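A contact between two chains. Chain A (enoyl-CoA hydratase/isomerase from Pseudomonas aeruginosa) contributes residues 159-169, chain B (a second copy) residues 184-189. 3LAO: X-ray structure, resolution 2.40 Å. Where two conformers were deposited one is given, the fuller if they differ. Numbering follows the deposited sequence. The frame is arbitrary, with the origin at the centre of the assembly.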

# COMPACT_ATOMS: atom_id res chain seq x y z
N ARG A 159 -3.78 0.12 -4.16
CA ARG A 159 -3.16 -0.48 -2.96
C ARG A 159 -1.81 -1.14 -3.25
O ARG A 159 -0.88 -1.03 -2.45
N ALA A 160 -1.74 -1.81 -4.39
CA ALA A 160 -0.58 -2.52 -4.86
C ALA A 160 0.46 -1.57 -5.44
O ALA A 160 1.64 -1.57 -5.01
N ALA A 161 0.03 -0.76 -6.41
CA ALA A 161 0.94 0.07 -7.20
C ALA A 161 1.22 1.46 -6.61
O ALA A 161 2.10 2.22 -7.09
N GLY A 162 0.49 1.79 -5.55
CA GLY A 162 0.48 3.16 -5.09
C GLY A 162 -0.49 3.96 -5.97
O GLY A 162 -0.81 3.56 -7.10
N TRP A 163 -0.97 5.08 -5.43
CA TRP A 163 -2.03 5.88 -6.02
C TRP A 163 -1.70 6.39 -7.41
O TRP A 163 -2.44 6.14 -8.34
N THR A 164 -0.59 7.14 -7.54
CA THR A 164 -0.31 7.76 -8.82
C THR A 164 -0.03 6.77 -9.95
O THR A 164 -0.57 6.93 -11.01
N ASP A 165 0.79 5.74 -9.75
CA ASP A 165 0.97 4.77 -10.84
C ASP A 165 -0.33 4.09 -11.22
O ASP A 165 -0.58 3.85 -12.40
N ALA A 166 -1.18 3.80 -10.24
CA ALA A 166 -2.45 3.20 -10.58
C ALA A 166 -3.29 4.17 -11.42
O ALA A 166 -3.79 3.77 -12.49
N MSE A 167 -3.45 5.42 -10.95
CA MSE A 167 -4.26 6.37 -11.71
C MSE A 167 -3.68 6.60 -13.12
O MSE A 167 -4.43 6.85 -14.06
N ARG A 168 -2.36 6.50 -13.26
CA ARG A 168 -1.75 6.73 -14.58
C ARG A 168 -2.45 5.84 -15.62
O ARG A 168 -2.64 6.22 -16.77
N TYR A 169 -2.84 4.64 -15.20
CA TYR A 169 -3.44 3.65 -16.12
C TYR A 169 -4.96 3.51 -16.01
O TYR A 169 -5.62 3.32 -17.00
N MSE B 184 10.15 6.31 -4.26
CA MSE B 184 9.21 6.03 -3.21
C MSE B 184 7.78 6.14 -3.72
O MSE B 184 6.84 6.05 -2.93
N ARG B 185 7.62 6.37 -5.03
CA ARG B 185 6.28 6.39 -5.66
C ARG B 185 5.41 7.59 -5.28
O ARG B 185 4.19 7.48 -5.19
N LEU B 186 6.04 8.72 -5.02
CA LEU B 186 5.29 9.94 -4.77
C LEU B 186 5.05 10.70 -6.09
O LEU B 186 4.17 11.52 -6.19
N LEU B 187 5.85 10.40 -7.10
CA LEU B 187 5.77 11.12 -8.36
C LEU B 187 5.40 10.11 -9.37
O LEU B 187 5.66 8.93 -9.15
N THR B 188 4.85 10.57 -10.48
CA THR B 188 4.55 9.68 -11.56
C THR B 188 5.76 9.67 -12.44
O THR B 188 6.14 8.64 -12.98
N GLU B 189 6.39 10.84 -12.57
CA GLU B 189 7.50 10.99 -13.50
C GLU B 189 8.45 12.13 -13.12
O GLU B 189 8.03 13.17 -12.61

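The most unusual feature of this contact is a very short hydrogen bond between two threonine hydroxyls, A:Thr164 OG1 and B:Thr188 OG1, only 2.4 Å apart. A:Thr164 lies in the first turn of the helix that follows A:Gly162 and directs its CA-to-CB bond toward chain B; its chi1 is t (-167°). B:Thr188, with chi1 m (-44°), leaves its backbone sideways to meet it. The methyl of A:Thr164 also packs against the chain B backbone, with CG2 3.6 Å from B:Leu187 O, whereas the CA-to-CB bond of B:Leu187 points away. B:Thr188 CG2 lies 4.2 Å from A:Arg168 CB and 4.3 Å from A:Asp165 OD1.

The second anchor is B:Arg185, which buries more area than any other residue here. Its CA-to-CB bond points toward chain A (chi1 m, chi2 t, chi3 close to eclipsed at -5°), and the guanidinium reaches the turn between the two helices. B:Arg185 NH1 donates a hydrogen bond to A:Ala160 O at 3.1 Å, with the acceptor at the guanidinium edge, near its plane. Over one face lie A:Ala161 C, 3.4 Å from B:Arg185 NH1, and A:Gly162 CA, 3.4 Å from B:Arg185 NH2. Glycine permits this close approach: an ideal CB on A:Gly162 would fall 2.9 Å from B:Arg185 NH2, and with phi/psi of 80/158 it would also jam against the preceding carbonyl oxygen.

Two waters extend the polar contact. Water 1 accepts from A:Thr164 N (3.0 Å) and donates to B:Arg185 O (3.1 Å), linking the start of the helix to the chain B backbone. Water 2 donates to both A:Asp165 OD1 (2.5 Å) and B:Thr188 O (3.1 Å); the aspartate, with chi1 m, leaves its backbone sideways, but its carboxylate comes nearer to chain B.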

# COMPACT_ATOMS: atom_id res chain seq x y z
CB ARG A 159 -4.09 -1.50 -2.25
CG ARG A 159 -5.05 -0.85 -1.20
CD ARG A 159 -5.54 -1.92 -0.22
NE ARG A 159 -6.97 -1.88 0.08
CZ ARG A 159 -7.56 -0.94 0.82
NH1 ARG A 159 -6.85 0.07 1.30
NH2 ARG A 159 -8.88 -0.98 1.04
CB ALA A 160 -1.00 -3.57 -5.94
CB ALA A 161 0.41 0.21 -8.62
CB TRP A 163 -2.38 7.08 -5.11
CG TRP A 163 -3.63 7.77 -5.60
CD1 TRP A 163 -3.69 8.89 -6.39
CD2 TRP A 163 -4.98 7.39 -5.34
NE1 TRP A 163 -5.01 9.23 -6.63
CE2 TRP A 163 -5.82 8.33 -5.99
CE3 TRP A 163 -5.58 6.35 -4.61
CZ2 TRP A 163 -7.21 8.25 -5.95
CZ3 TRP A 163 -6.97 6.26 -4.57
CH2 TRP A 163 -7.77 7.22 -5.22
CB THR A 164 0.78 8.83 -8.76
OG1 THR A 164 0.75 9.57 -9.99
CG2 THR A 164 2.19 8.22 -8.58
CB ASP A 165 2.07 3.74 -10.56
CG ASP A 165 3.45 4.31 -10.81
OD1 ASP A 165 3.54 5.36 -11.49
OD2 ASP A 165 4.45 3.72 -10.31
CB ALA A 166 -3.21 2.70 -9.34
CB MSE A 167 -4.49 7.72 -10.98
CG MSE A 167 -5.35 7.62 -9.68
SE MSE A 167 -6.96 6.53 -9.82
CE MSE A 167 -6.61 5.25 -8.36
CB ARG A 168 -0.24 6.46 -14.55
CG ARG A 168 0.29 5.67 -15.76
CD ARG A 168 0.93 6.63 -16.72
NE ARG A 168 1.34 6.13 -18.02
CZ ARG A 168 0.55 6.14 -19.09
NH1 ARG A 168 1.03 5.72 -20.25
NH2 ARG A 168 -0.71 6.55 -19.01
CB TYR A 169 -2.77 2.28 -16.00
CG TYR A 169 -1.32 2.31 -16.44
CD1 TYR A 169 -1.01 2.49 -17.78
CD2 TYR A 169 -0.27 2.15 -15.52
CE1 TYR A 169 0.31 2.53 -18.21
CE2 TYR A 169 1.09 2.19 -15.94
CZ TYR A 169 1.36 2.37 -17.29
OH TYR A 169 2.68 2.40 -17.77
CB MSE B 184 9.40 7.05 -2.06
CG MSE B 184 10.71 6.93 -1.28
SE MSE B 184 10.81 8.08 0.36
CE MSE B 184 10.68 9.84 -0.51
CB ARG B 185 5.54 5.08 -5.36
CG ARG B 185 6.17 3.91 -6.08
CD ARG B 185 5.56 2.58 -5.64
NE ARG B 185 4.59 2.70 -4.55
CZ ARG B 185 3.81 1.70 -4.12
NH1 ARG B 185 3.89 0.50 -4.72
NH2 ARG B 185 2.95 1.89 -3.11
CB LEU B 186 5.99 10.82 -3.74
CG LEU B 186 6.51 10.16 -2.45
CD1 LEU B 186 7.34 11.16 -1.69
CD2 LEU B 186 5.43 9.65 -1.56
CB LEU B 187 7.15 11.63 -8.78
CG LEU B 187 7.54 12.70 -7.78
CD1 LEU B 187 8.91 13.28 -8.08
CD2 LEU B 187 6.47 13.75 -7.91
CB THR B 188 3.35 10.21 -12.38
OG1 THR B 188 2.31 10.68 -11.50
CG2 THR B 188 2.79 9.14 -13.32
CB GLU B 189 6.96 11.22 -14.92
CG GLU B 189 8.02 10.99 -16.00
CD GLU B 189 7.44 11.12 -17.42
OE1 GLU B 189 6.27 10.73 -17.62
OE2 GLU B 189 8.15 11.61 -18.32
O HOH W 1 1.09 7.87 -5.16
O HOH W 2 5.69 5.60 -12.66